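Local coordinates for oxidoreductase, 2OG-Fe oxygenase family protein, putative, expressed (Oryza sativa subsp. japonica, PDB 5XOI), which probably acts as an iron- and 2-oxoglutarate-dependent dioxygenase of the AlkB family, here holding manganese in the metal site of its oxygenase domain, at residues 210-213 against 214-218. Residues are numbered along the deposited sequence; the frame is centred on the assembly and turned at random.
Sequences PNWL and TDEAK
The carboxylate carbon CD of E216 sits at an edge of the W212 indole, near the ring plane. One face of that ring takes CB of L213, 3.8 Å above the plane and offset toward the rim. H22, on helix 22-37, also stacks with the indole and donates from NE2 to OE1 of E216, so ring and carboxylate share one partner. E216 CG lies beside its own backbone N (chi1 -65°), and this places it 3.2 Å from W212 O. One residue earlier, on the neighbouring side of the helix, the N211 amide and the D215 carboxylate cross obliquely, their planes 70° apart. N211 OD1 and D215 OD2 are 3.5 Å apart; both are acceptors, so no bond joins them. P210 is the N-cap residue. Its O accepts the N-H of T214 at 3.1 Å, nearly straight at 175°. The i to i+4 ladder continues from D215 N to N211 O, E216 N to W212 O and A217 N to L213 O. On the inner side L213 CD1 meets A217 CB at 3.9 Å, and both residues also touch helix 22-37. K218 has positive phi and leaves the helix; its NZ turns back to D215 O at 2.8 Å, in the carbonyl plane on a lone pair. Helix 211-217 is thus a short two-turn link ahead of strand 223-229, packed on helix 22-37 through W212, L213, E216 and A217. The E216–H22 bond adds a polar tie between the two helices, and the nearby carboxylate would probably favour a protonated H22.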
loop_
_atom_site.group_PDB
_atom_site.type_symbol
_atom_site.label_atom_id
_atom_site.label_comp_id
_atom_site.label_asym_id
_atom_site.label_seq_id
_atom_site.Cartn_x
_atom_site.Cartn_y
_atom_site.Cartn_z
ATOM N N PRO A 210 -10.295 12.610 -7.839
ATOM C CA PRO A 210 -11.390 12.795 -8.802
ATOM C C PRO A 210 -12.637 13.336 -8.121
ATOM O O PRO A 210 -12.985 12.940 -7.005
ATOM C CB PRO A 210 -11.619 11.387 -9.362
ATOM C CG PRO A 210 -10.374 10.634 -9.046
ATOM C CD PRO A 210 -9.829 11.219 -7.781
ATOM N N ASN A 211 -13.313 14.256 -8.814
ATOM C CA ASN A 211 -14.499 14.893 -8.250
ATOM C C ASN A 211 -15.576 13.870 -7.914
ATOM O O ASN A 211 -16.233 13.972 -6.873
ATOM C CB ASN A 211 -15.046 15.930 -9.230
ATOM C CG ASN A 211 -16.288 16.634 -8.706
ATOM O OD1 ASN A 211 -17.379 16.504 -9.268
ATOM N ND2 ASN A 211 -16.124 17.388 -7.626
ATOM N N TRP A 212 -15.784 12.884 -8.787
ATOM C CA TRP A 212 -16.835 11.903 -8.529
ATOM C C TRP A 212 -16.558 11.119 -7.252
ATOM O O TRP A 212 -17.489 10.783 -6.511
ATOM C CB TRP A 212 -16.988 10.958 -9.725
ATOM C CG TRP A 212 -15.767 10.146 -10.018
ATOM C CD1 TRP A 212 -14.789 10.437 -10.917
ATOM C CD2 TRP A 212 -15.400 8.898 -9.412
ATOM N NE1 TRP A 212 -13.830 9.451 -10.912
ATOM C CE2 TRP A 212 -14.185 8.492 -9.998
ATOM C CE3 TRP A 212 -15.990 8.080 -8.441
ATOM C CZ2 TRP A 212 -13.534 7.317 -9.629
ATOM C CZ3 TRP A 212 -15.346 6.906 -8.084
ATOM C CH2 TRP A 212 -14.131 6.538 -8.680
ATOM N N LEU A 213 -15.287 10.838 -6.960
ATOM C CA LEU A 213 -14.971 10.088 -5.750
ATOM C C LEU A 213 -15.138 10.950 -4.506
ATOM O O LEU A 213 -15.710 10.504 -3.502
ATOM C CB LEU A 213 -13.546 9.543 -5.838
ATOM C CG LEU A 213 -13.112 8.709 -4.632
ATOM C CD1 LEU A 213 -14.060 7.525 -4.461
ATOM C CD2 LEU A 213 -11.663 8.250 -4.781
ATOM N N THR A 214 -14.642 12.188 -4.549
ATOM C CA THR A 214 -14.848 13.102 -3.431
ATOM C C THR A 214 -16.329 13.264 -3.135
ATOM O O THR A 214 -16.743 13.273 -1.967
ATOM C CB THR A 214 -14.221 14.457 -3.756
ATOM O OG1 THR A 214 -12.806 14.293 -3.928
ATOM C CG2 THR A 214 -14.489 15.454 -2.639
ATOM N N ASP A 215 -17.146 13.350 -4.189
ATOM C CA ASP A 215 -18.578 13.600 -4.045
ATOM C C ASP A 215 -19.320 12.359 -3.571
ATOM O O ASP A 215 -20.147 12.432 -2.658
ATOM C CB ASP A 215 -19.164 14.071 -5.376
ATOM C CG ASP A 215 -19.009 15.564 -5.601
ATOM O OD1 ASP A 215 -18.346 16.239 -4.782
ATOM O OD2 ASP A 215 -19.551 16.059 -6.611
ATOM N N GLU A 216 -19.069 11.212 -4.205
ATOM C CA GLU A 216 -19.854 10.028 -3.873
ATOM C C GLU A 216 -19.422 9.423 -2.546
ATOM O O GLU A 216 -20.266 8.963 -1.768
ATOM C CB GLU A 216 -19.756 9.000 -4.998
ATOM C CG GLU A 216 -20.380 9.477 -6.304
ATOM C CD GLU A 216 -20.322 8.433 -7.397
ATOM O OE1 GLU A 216 -20.189 7.234 -7.060
ATOM O OE2 GLU A 216 -20.419 8.815 -8.588
ATOM N N ALA A 217 -18.122 9.422 -2.259
ATOM C CA ALA A 217 -17.595 8.828 -1.036
ATOM C C ALA A 217 -17.462 9.823 0.109
ATOM O O ALA A 217 -17.102 9.415 1.219
ATOM C CB ALA A 217 -16.228 8.182 -1.305
ATOM N N LYS A 218 -17.755 11.102 -0.128
ATOM C CA LYS A 218 -17.564 12.162 0.871
ATOM C C LYS A 218 -16.151 12.114 1.454
ATOM O O LYS A 218 -15.944 12.108 2.674
ATOM C CB LYS A 218 -18.623 12.077 1.976
ATOM C CG LYS A 218 -20.061 12.251 1.481
ATOM C CD LYS A 218 -20.195 13.486 0.588
ATOM C CE LYS A 218 -21.561 13.546 -0.092
ATOM N NZ LYS A 218 -21.542 14.400 -1.325
#